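Local coordinates for protein cystatin (Fasciola hepatica, PDB 6I1M) that probably inhibits papain-like cysteine proteases, as cystatins and stefins do, and is secreted by the liver fluke, at residues A49-F55 with E68-P74; Y4-V10 with L40-Q46; F18-L23 with E37-L41. All coordinates share one frame; numbering follows the deposited sequence.

How the contacts relate
The three contacts illustrate how a cystatin wraps one antiparallel sheet around one helix. Contact 1 is sheet pairing proper, strand 50-59 against strand 66-74, with a ladder of backbone bonds and one face turned to helix 12-28. Contact 2 lies nearer the surface: the segment before the helix runs along outer strand 38-47, held by backbone bonds, a threonine hydroxyl and waters. Contact 3 is buried and mostly apolar, helix against the start of that same strand, with a glutamine amide as its polar element. L40 serves contacts 2 and 3, and F55 of contact 1 packs on residues of both, V43, I22 and L40 among them.

Contact 1 (A49-F55 with E68-P74). Unlike the reference sequence in segment 49-55: T51 (reference Ile).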
loop_
_atom_site.group_PDB
_atom_site.type_symbol
_atom_site.label_atom_id
_atom_site.label_comp_id
_atom_site.label_asym_id
_atom_site.label_seq_id
_atom_site.Cartn_x
_atom_site.Cartn_y
_atom_site.Cartn_z
ATOM N N ALA A 49 -2.941 14.048 -10.278
ATOM C CA ALA A 49 -3.665 15.104 -9.535
ATOM C C ALA A 49 -3.782 14.661 -8.080
ATOM O O ALA A 49 -4.891 14.374 -7.608
ATOM C CB ALA A 49 -5.007 15.386 -10.145
ATOM N N GLY A 50 -2.644 14.609 -7.406
ATOM C CA GLY A 50 -2.450 13.847 -6.166
ATOM C C GLY A 50 -1.295 12.885 -6.328
ATOM O O GLY A 50 -0.454 13.068 -7.243
ATOM N N THR A 51 -1.205 11.909 -5.444
ATOM C CA THR A 51 -0.071 10.956 -5.455
ATOM C C THR A 51 -0.618 9.530 -5.346
ATOM O O THR A 51 -1.461 9.260 -4.446
ATOM C CB THR A 51 0.941 11.300 -4.362
ATOM O OG1 THR A 51 1.382 12.628 -4.638
ATOM C CG2 THR A 51 2.109 10.340 -4.318
ATOM N N ASN A 52 -0.130 8.677 -6.246
ATOM C CA ASN A 52 -0.229 7.203 -6.180
ATOM C C ASN A 52 0.985 6.690 -5.415
ATOM O O ASN A 52 2.146 7.025 -5.793
ATOM C CB ASN A 52 -0.351 6.575 -7.563
ATOM C CG ASN A 52 -1.774 6.574 -8.070
ATOM O OD1 ASN A 52 -2.709 6.541 -7.285
ATOM N ND2 ASN A 52 -1.939 6.518 -9.382
ATOM N N TYR A 53 0.711 5.998 -4.311
ATOM C CA TYR A 53 1.729 5.271 -3.513
ATOM C C TYR A 53 1.577 3.790 -3.822
ATOM O O TYR A 53 0.580 3.214 -3.409
ATOM C CB TYR A 53 1.557 5.501 -2.019
ATOM C CG TYR A 53 1.803 6.907 -1.569
ATOM C CD1 TYR A 53 0.788 7.850 -1.629
ATOM C CD2 TYR A 53 3.031 7.290 -1.047
ATOM C CE1 TYR A 53 1.004 9.153 -1.218
ATOM C CE2 TYR A 53 3.257 8.586 -0.628
ATOM C CZ TYR A 53 2.238 9.524 -0.709
ATOM O OH TYR A 53 2.423 10.806 -0.252
ATOM N N LYS A 54 2.546 3.218 -4.523
ATOM C CA LYS A 54 2.607 1.760 -4.765
ATOM C C LYS A 54 3.530 1.122 -3.732
ATOM O O LYS A 54 4.789 1.310 -3.787
ATOM C CB LYS A 54 3.107 1.445 -6.166
ATOM C CG LYS A 54 2.948 -0.014 -6.553
ATOM C CD LYS A 54 3.919 -0.390 -7.620
ATOM C CE LYS A 54 3.633 0.281 -8.937
ATOM N NZ LYS A 54 4.774 0.109 -9.863
ATOM N N PHE A 55 2.913 0.359 -2.846
ATOM C CA PHE A 55 3.578 -0.401 -1.765
ATOM C C PHE A 55 3.804 -1.844 -2.197
ATOM O O PHE A 55 2.939 -2.454 -2.805
ATOM C CB PHE A 55 2.698 -0.348 -0.530
ATOM C CG PHE A 55 2.688 1.021 0.076
ATOM C CD1 PHE A 55 3.784 1.458 0.815
ATOM C CD2 PHE A 55 1.592 1.859 -0.080
ATOM C CE1 PHE A 55 3.773 2.710 1.401
ATOM C CE2 PHE A 55 1.584 3.116 0.516
ATOM C CZ PHE A 55 2.675 3.532 1.248
ATOM N N GLU A 68 1.321 -6.341 -3.880
ATOM C CA GLU A 68 1.473 -4.947 -4.355
ATOM C C GLU A 68 0.116 -4.274 -4.174
ATOM O O GLU A 68 -0.892 -4.869 -4.575
ATOM C CB GLU A 68 1.977 -4.954 -5.792
ATOM C CG GLU A 68 1.882 -3.622 -6.483
ATOM C CD GLU A 68 2.324 -3.723 -7.930
ATOM O OE1 GLU A 68 3.497 -4.141 -8.148
ATOM O OE2 GLU A 68 1.485 -3.437 -8.832
ATOM N N VAL A 69 0.093 -3.091 -3.562
ATOM C CA VAL A 69 -1.161 -2.339 -3.280
ATOM C C VAL A 69 -0.892 -0.875 -3.597
ATOM O O VAL A 69 0.020 -0.303 -2.993
ATOM C CB VAL A 69 -1.613 -2.486 -1.816
ATOM C CG1 VAL A 69 -3.027 -1.940 -1.603
ATOM C CG2 VAL A 69 -1.522 -3.927 -1.329
ATOM N N VAL A 70 -1.696 -0.291 -4.473
ATOM C CA VAL A 70 -1.652 1.155 -4.800
ATOM C C VAL A 70 -2.670 1.913 -3.945
ATOM O O VAL A 70 -3.831 1.514 -3.901
ATOM C CB VAL A 70 -1.874 1.384 -6.299
ATOM C CG1 VAL A 70 -1.680 2.847 -6.651
ATOM C CG2 VAL A 70 -0.961 0.496 -7.131
ATOM N N VAL A 71 -2.219 2.964 -3.259
ATOM C CA VAL A 71 -3.100 3.928 -2.536
ATOM C C VAL A 71 -3.002 5.288 -3.237
ATOM O O VAL A 71 -1.874 5.797 -3.347
ATOM C CB VAL A 71 -2.707 4.065 -1.059
ATOM C CG1 VAL A 71 -3.637 5.023 -0.331
ATOM C CG2 VAL A 71 -2.649 2.716 -0.358
ATOM N N PHE A 72 -4.150 5.851 -3.610
ATOM C CA PHE A 72 -4.333 7.211 -4.149
ATOM C C PHE A 72 -4.663 8.178 -3.005
ATOM O O PHE A 72 -5.669 8.009 -2.269
ATOM C CB PHE A 72 -5.424 7.229 -5.213
ATOM C CG PHE A 72 -5.681 8.614 -5.746
ATOM C CD1 PHE A 72 -4.673 9.316 -6.399
ATOM C CD2 PHE A 72 -6.893 9.251 -5.519
ATOM C CE1 PHE A 72 -4.920 10.586 -6.898
ATOM C CE2 PHE A 72 -7.101 10.547 -5.969
ATOM C CZ PHE A 72 -6.112 11.210 -6.650
ATOM N N VAL A 73 -3.828 9.201 -2.871
ATOM C CA VAL A 73 -4.058 10.356 -1.959
ATOM C C VAL A 73 -4.371 11.562 -2.840
ATOM O O VAL A 73 -3.495 12.086 -3.517
ATOM C CB VAL A 73 -2.841 10.617 -1.056
ATOM C CG1 VAL A 73 -3.042 11.821 -0.164
ATOM C CG2 VAL A 73 -2.494 9.392 -0.238
ATOM N N PRO A 74 -5.628 12.025 -2.886
ATOM C CA PRO A 74 -5.970 13.175 -3.711
ATOM C C PRO A 74 -5.457 14.459 -3.048
ATOM O O PRO A 74 -5.141 14.478 -1.862
ATOM C CB PRO A 74 -7.504 13.159 -3.736
ATOM C CG PRO A 74 -7.842 12.582 -2.361
ATOM C CD PRO A 74 -6.779 11.526 -2.120
#
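Segments 49-55 and 68-74 run antiparallel, their short axes 4.5 Å apart at closest approach and their directions 161° from each other. Three hydrogen-bonded pairs, T51 with V73, Y53 with V71 and F55 with V69, each contribute two backbone bonds. The straightest is V73 N to T51 O, 2.8 Å long and almost linear at the hydrogen. Between them, N52 faces F72 and K54 faces V70 in non-hydrogen-bonded pairs, where CA-H groups lean on carbonyls, as V70 CA does on Y53 O at 3.3 Å.

Alternation sorts the side chains onto two faces. On the one carrying Y53, F55, V69, V71 and V73, CG2 of V73 meets CE1 of the Y53 ring at 3.6 Å, approaching it obliquely. T51 CG2 lies over one face of that ring, offset toward the rim, while V71 O sits at its edge. The ring of F55 offers an edge to V71 CG2. Helix 12-28 lies against this face, and F18 reaches both aromatic rings.

The other face mixes polar and apolar groups. OD1 of N52 stands 3.5 Å from F72 CB, at the edge of the ring, with amide and ring planes 70° apart; ND2 is held by Q46. The F72 ring leans toward the A49 end of the partner strand, its CG anti to the backbone N (chi1 178°), bringing CZ within 3.5 Å of A49 O. K54 and E68 touch through their methylenes, CG of K54 lying 3.8 Å from CG of E68, and CD of K54 then comes up against the E68 carboxylate carbon. NZ of K54 remains 4.8 Å from E68 OE1, so any attraction is through space.

This beta hairpin, the middle pair of a four-stranded antiparallel meander with one face laid on a helix, forms the centre of the cystatin fold.

Contact 2 (Y4-V10 with L40-Q46)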
loop_
_atom_site.group_PDB
_atom_site.type_symbol
_atom_site.label_atom_id
_atom_site.label_comp_id
_atom_site.label_asym_id
_atom_site.label_seq_id
_atom_site.Cartn_x
_atom_site.Cartn_y
_atom_site.Cartn_z
ATOM N N TYR A 4 6.166 5.686 -12.175
ATOM C CA TYR A 4 6.569 5.621 -10.749
ATOM C C TYR A 4 8.045 5.974 -10.629
ATOM O O TYR A 4 8.832 5.664 -11.544
ATOM C CB TYR A 4 6.244 4.255 -10.147
ATOM C CG TYR A 4 4.792 4.048 -9.816
ATOM C CD1 TYR A 4 4.263 4.429 -8.595
ATOM C CD2 TYR A 4 3.937 3.478 -10.747
ATOM C CE1 TYR A 4 2.921 4.238 -8.299
ATOM C CE2 TYR A 4 2.596 3.268 -10.462
ATOM C CZ TYR A 4 2.082 3.656 -9.237
ATOM O OH TYR A 4 0.754 3.430 -8.956
ATOM N N THR A 5 8.396 6.622 -9.524
ATOM C CA THR A 5 9.783 6.641 -8.993
ATOM C C THR A 5 10.245 5.195 -8.775
ATOM O O THR A 5 9.392 4.265 -8.734
ATOM C CB THR A 5 9.929 7.396 -7.665
ATOM O OG1 THR A 5 9.347 6.623 -6.607
ATOM C CG2 THR A 5 9.351 8.790 -7.699
ATOM N N GLU A 6 11.556 5.007 -8.661
ATOM C CA GLU A 6 12.165 3.749 -8.152
ATOM C C GLU A 6 11.713 3.551 -6.717
ATOM O O GLU A 6 11.505 4.520 -5.986
ATOM C CB GLU A 6 13.689 3.790 -8.280
ATOM C CG GLU A 6 14.159 3.485 -9.696
ATOM C CD GLU A 6 13.572 2.181 -10.224
ATOM O OE1 GLU A 6 13.891 1.111 -9.637
ATOM O OE2 GLU A 6 12.732 2.237 -11.167
ATOM N N PRO A 7 11.533 2.289 -6.275
ATOM C CA PRO A 7 11.100 2.018 -4.906
ATOM C C PRO A 7 12.055 2.681 -3.915
ATOM O O PRO A 7 13.223 2.834 -4.225
ATOM C CB PRO A 7 11.169 0.492 -4.770
ATOM C CG PRO A 7 11.084 -0.005 -6.191
ATOM C CD PRO A 7 11.763 1.051 -7.029
ATOM N N ARG A 8 11.548 3.048 -2.744
ATOM C CA ARG A 8 12.410 3.651 -1.699
ATOM C C ARG A 8 11.917 3.158 -0.347
ATOM O O ARG A 8 10.797 2.568 -0.261
ATOM C CB ARG A 8 12.381 5.182 -1.776
ATOM C CG ARG A 8 10.986 5.773 -1.614
ATOM C CD ARG A 8 10.997 7.223 -1.178
ATOM N NE ARG A 8 9.681 7.857 -1.217
ATOM C CZ ARG A 8 8.750 7.773 -0.272
ATOM N NH1 ARG A 8 8.943 7.067 0.831
ATOM N NH2 ARG A 8 7.608 8.407 -0.428
ATOM N N SER A 9 12.668 3.473 0.701
ATOM C CA SER A 9 12.248 3.159 2.085
ATOM C C SER A 9 11.019 4.013 2.444
ATOM O O SER A 9 10.875 5.150 1.926
ATOM C CB SER A 9 13.387 3.294 3.079
ATOM O OG SER A 9 13.779 4.644 3.211
ATOM N N VAL A 10 10.132 3.427 3.256
ATOM C CA VAL A 10 8.879 4.049 3.749
ATOM C C VAL A 10 9.200 4.858 5.004
ATOM O O VAL A 10 9.879 4.328 5.897
ATOM C CB VAL A 10 7.811 2.985 4.042
ATOM C CG1 VAL A 10 6.498 3.619 4.468
ATOM C CG2 VAL A 10 7.599 2.042 2.865
ATOM N N LEU A 40 5.252 -2.880 5.475
ATOM C CA LEU A 40 5.487 -2.110 4.235
ATOM C C LEU A 40 6.985 -2.210 3.946
ATOM O O LEU A 40 7.766 -1.669 4.745
ATOM C CB LEU A 40 5.052 -0.649 4.402
ATOM C CG LEU A 40 3.624 -0.372 4.897
ATOM C CD1 LEU A 40 3.267 1.073 4.655
ATOM C CD2 LEU A 40 2.576 -1.236 4.231
ATOM N N LEU A 41 7.360 -2.905 2.873
ATOM C CA LEU A 41 8.776 -3.169 2.503
ATOM C C LEU A 41 9.356 -1.944 1.805
ATOM O O LEU A 41 10.494 -1.578 2.095
ATOM C CB LEU A 41 8.848 -4.377 1.570
ATOM C CG LEU A 41 8.463 -5.716 2.176
ATOM C CD1 LEU A 41 8.584 -6.807 1.136
ATOM C CD2 LEU A 41 9.320 -6.022 3.397
ATOM N N GLN A 42 8.598 -1.373 0.872
ATOM C CA GLN A 42 9.070 -0.253 0.024
ATOM C C GLN A 42 7.854 0.432 -0.586
ATOM O O GLN A 42 6.743 -0.137 -0.524
ATOM C CB GLN A 42 9.990 -0.757 -1.088
ATOM C CG GLN A 42 9.317 -1.802 -1.962
ATOM C CD GLN A 42 10.269 -2.418 -2.964
ATOM O OE1 GLN A 42 11.435 -2.645 -2.667
ATOM N NE2 GLN A 42 9.769 -2.733 -4.145
ATOM N N VAL A 43 8.074 1.618 -1.117
ATOM C CA VAL A 43 7.019 2.410 -1.779
ATOM C C VAL A 43 7.633 3.080 -3.007
ATOM O O VAL A 43 8.836 3.493 -2.967
ATOM C CB VAL A 43 6.380 3.414 -0.804
ATOM C CG1 VAL A 43 7.366 4.515 -0.435
ATOM C CG2 VAL A 43 5.074 3.963 -1.372
ATOM N N SER A 44 6.833 3.178 -4.057
ATOM C CA SER A 44 7.159 3.947 -5.281
ATOM C C SER A 44 6.024 4.943 -5.463
ATOM O O SER A 44 4.902 4.577 -5.139
ATOM C CB SER A 44 7.315 3.076 -6.495
ATOM O OG SER A 44 8.035 1.904 -6.209
ATOM N N THR A 45 6.325 6.176 -5.850
ATOM C CA THR A 45 5.314 7.253 -5.941
ATOM C C THR A 45 5.178 7.718 -7.383
ATOM O O THR A 45 6.158 7.691 -8.128
ATOM C CB THR A 45 5.642 8.410 -5.007
ATOM O OG1 THR A 45 6.916 8.894 -5.421
ATOM C CG2 THR A 45 5.654 7.959 -3.568
ATOM N N GLN A 46 3.960 8.064 -7.742
ATOM C CA GLN A 46 3.638 8.636 -9.059
ATOM C C GLN A 46 2.789 9.882 -8.809
ATOM O O GLN A 46 1.723 9.797 -8.122
ATOM C CB GLN A 46 2.922 7.596 -9.897
ATOM C CG GLN A 46 2.455 8.153 -11.229
ATOM C CD GLN A 46 1.436 7.241 -11.857
ATOM O OE1 GLN A 46 0.690 6.554 -11.155
ATOM N NE2 GLN A 46 1.374 7.260 -13.182
HETATM O O HOH W 1 8.931 8.506 -3.831
HETATM O O HOH W 2 8.400 1.194 -9.036
HETATM O O HOH W 3 11.128 0.702 3.998
#
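Segment 4-10 pairs with strand 38-47 next to the probable protease-binding wedge: Y4 lies beside Q46, first residue of the QxVxG loop (Q46 to G50) that, with the N-terminus, probably meets the protease as in other cystatins. A single antiparallel bridge joins R8 and V43, where R8 N donates to V43 O at 2.8 Å and V43 N returns a bond to R8 O that lies in the carbonyl plane.

T45 is gripped twice. T5 N donates to T45 O at 2.8 Å, and T45 N points almost straight at T5 OG1, 3.1 Å away. The T5 hydroxyl stands between its backbone N and carbonyl carbon (chi1 73°), which turns it to the strand and leaves CG2 against T45 OG1. Y4 lays one ring face on Q46: CB of Q46 sits 3.8 Å from the ring centroid, a CH-pi contact.

Past E6, the P7 ring and the Q42 side chain lie side by side, CB of P7 3.5 Å from CD of Q42. R8 and V43 also run alongside, V43 CG1 lying over one guanidinium face. That group is held by NH1 to S9 O, in the guanidinium plane, by NE to a water shared with T45 OG1, and by a salt bridge from NH2 to E14. V10 turns inward, CG2 4.0 Å from L40 CB, and a second water joins V10 N to L41 O.

E14 belongs to helix 12-28, so R8 ties segment, strand and helix together; across strand 38-47, strand 50-59 continues the sheet, with its K54 making a cation-pi contact with Y4.

Contact 3 (F18-L23 with E37-L41); sequences FQPMIL and ELELL
L38 and L40 project from the first strand of the cystatin sheet onto helix 12-28, which the sheet wraps. The short axes of helix 18-23 and strand 38-41 are 8.9 Å apart and run at 121° to each other, a spacing that the apolar side chains between them bridge.

I22 meets both leucines with different branches. Its CG1 is anti to the carbonyl carbon (chi1 -62°), which carries CD1 up to L40 CD2 at 3.9 Å, while CG2 reaches L38 CD2 at 3.8 Å; the I22 and L38 side chains cross at about a right angle. The same CD2 of L38 also lies against L23, near its N and CB, so this one methyl touches two successive helix residues. L40 straddles Q19, its CD1 lying over the Q19 backbone and its CG facing Q19 CB, and CD1 touches F18 CB as well. Beside L40 in the same layer, F55 of the next strand packs on it and on I22; V57 also touches L40.

Q19 supplies the polar link. Its chain sets out with CG anti to the backbone N (chi1 -175°) and bends at chi2, sliding past L38 in the opposite direction and carrying the amide to the strand backbone. A water accepts from L38 N and, weakly, from Q19 NE2. The direct bond is nearly linear: NE2 of Q19 donates to L38 O at 2.9 Å, with that oxygen lying in the glutamine amide plane.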
loop_
_atom_site.group_PDB
_atom_site.type_symbol
_atom_site.label_atom_id
_atom_site.label_comp_id
_atom_site.label_asym_id
_atom_site.label_seq_id
_atom_site.Cartn_x
_atom_site.Cartn_y
_atom_site.Cartn_z
ATOM N N PHE A 18 -0.569 4.500 6.185
ATOM C CA PHE A 18 -0.877 3.548 5.085
ATOM C C PHE A 18 -0.907 2.108 5.586
ATOM O O PHE A 18 -1.697 1.351 5.044
ATOM C CB PHE A 18 0.116 3.687 3.928
ATOM C CG PHE A 18 0.039 5.026 3.234
ATOM C CD1 PHE A 18 -1.129 5.432 2.612
ATOM C CD2 PHE A 18 1.123 5.891 3.242
ATOM C CE1 PHE A 18 -1.209 6.684 2.006
ATOM C CE2 PHE A 18 1.057 7.124 2.612
ATOM C CZ PHE A 18 -0.099 7.515 1.978
ATOM N N GLN A 19 -0.111 1.729 6.590
ATOM C CA GLN A 19 -0.056 0.304 7.010
ATOM C C GLN A 19 -1.440 -0.137 7.479
ATOM O O GLN A 19 -1.892 -1.187 7.038
ATOM C CB GLN A 19 1.054 0.009 8.019
ATOM C CG GLN A 19 1.186 -1.476 8.347
ATOM C CD GLN A 19 0.273 -2.036 9.412
ATOM O OE1 GLN A 19 -0.688 -1.423 9.885
ATOM N NE2 GLN A 19 0.595 -3.251 9.820
ATOM N N PRO A 20 -2.179 0.583 8.359
ATOM C CA PRO A 20 -3.524 0.141 8.754
ATOM C C PRO A 20 -4.570 0.175 7.630
ATOM O O PRO A 20 -5.459 -0.651 7.654
ATOM C CB PRO A 20 -3.974 1.159 9.809
ATOM C CG PRO A 20 -2.665 1.703 10.344
ATOM C CD PRO A 20 -1.756 1.764 9.141
ATOM N N MET A 21 -4.445 1.106 6.681
ATOM C CA MET A 21 -5.350 1.169 5.502
ATOM C C MET A 21 -5.146 -0.099 4.669
ATOM O O MET A 21 -6.127 -0.688 4.219
ATOM C CB MET A 21 -5.056 2.366 4.601
ATOM C CG MET A 21 -5.404 3.708 5.172
ATOM S SD MET A 21 -5.118 4.962 3.886
ATOM C CE MET A 21 -4.891 6.420 4.896
ATOM N N ILE A 22 -3.900 -0.485 4.445
ATOM C CA ILE A 22 -3.564 -1.654 3.579
ATOM C C ILE A 22 -3.989 -2.947 4.275
ATOM O O ILE A 22 -4.540 -3.831 3.582
ATOM C CB ILE A 22 -2.094 -1.631 3.142
ATOM C CG1 ILE A 22 -1.830 -0.374 2.307
ATOM C CG2 ILE A 22 -1.738 -2.901 2.396
ATOM C CD1 ILE A 22 -0.387 -0.168 1.920
ATOM N N LEU A 23 -3.793 -3.033 5.589
ATOM C CA LEU A 23 -4.167 -4.215 6.393
ATOM C C LEU A 23 -5.677 -4.382 6.299
ATOM O O LEU A 23 -6.132 -5.489 5.964
ATOM C CB LEU A 23 -3.755 -3.982 7.842
ATOM C CG LEU A 23 -4.130 -5.073 8.852
ATOM C CD1 LEU A 23 -3.837 -6.469 8.324
ATOM C CD2 LEU A 23 -3.384 -4.850 10.164
ATOM N N GLU A 37 0.576 -9.696 10.900
ATOM C CA GLU A 37 1.631 -8.663 11.049
ATOM C C GLU A 37 2.046 -8.270 9.641
ATOM O O GLU A 37 2.689 -9.081 8.976
ATOM C CB GLU A 37 2.833 -9.148 11.867
ATOM C CG GLU A 37 2.456 -9.417 13.311
ATOM C CD GLU A 37 3.600 -9.778 14.253
ATOM O OE1 GLU A 37 4.807 -9.541 13.895
ATOM O OE2 GLU A 37 3.283 -10.273 15.349
ATOM N N LEU A 38 1.629 -7.091 9.202
ATOM C CA LEU A 38 1.905 -6.627 7.829
ATOM C C LEU A 38 3.013 -5.574 7.853
ATOM O O LEU A 38 2.891 -4.572 8.595
ATOM C CB LEU A 38 0.626 -6.038 7.251
ATOM C CG LEU A 38 0.732 -5.671 5.776
ATOM C CD1 LEU A 38 0.621 -6.924 4.912
ATOM C CD2 LEU A 38 -0.331 -4.644 5.426
ATOM N N GLU A 39 4.012 -5.775 7.000
ATOM C CA GLU A 39 5.180 -4.895 6.842
ATOM C C GLU A 39 5.139 -4.204 5.482
ATOM O O GLU A 39 5.045 -4.898 4.463
ATOM C CB GLU A 39 6.460 -5.702 6.967
ATOM C CG GLU A 39 7.690 -4.847 6.844
ATOM C CD GLU A 39 8.968 -5.638 7.091
ATOM O OE1 GLU A 39 8.875 -6.869 7.183
ATOM O OE2 GLU A 39 10.024 -5.022 7.219
ATOM N N LEU A 40 5.252 -2.880 5.475
ATOM C CA LEU A 40 5.487 -2.110 4.235
ATOM C C LEU A 40 6.985 -2.210 3.946
ATOM O O LEU A 40 7.766 -1.669 4.745
ATOM C CB LEU A 40 5.052 -0.649 4.402
ATOM C CG LEU A 40 3.624 -0.372 4.897
ATOM C CD1 LEU A 40 3.267 1.073 4.655
ATOM C CD2 LEU A 40 2.576 -1.236 4.231
ATOM N N LEU A 41 7.360 -2.905 2.873
ATOM C CA LEU A 41 8.776 -3.169 2.503
ATOM C C LEU A 41 9.356 -1.944 1.805
ATOM O O LEU A 41 10.494 -1.578 2.095
ATOM C CB LEU A 41 8.848 -4.377 1.570
ATOM C CG LEU A 41 8.463 -5.716 2.176
ATOM C CD1 LEU A 41 8.584 -6.807 1.136
ATOM C CD2 LEU A 41 9.320 -6.022 3.397
HETATM O O HOH W 4 0.139 -5.646 11.237
#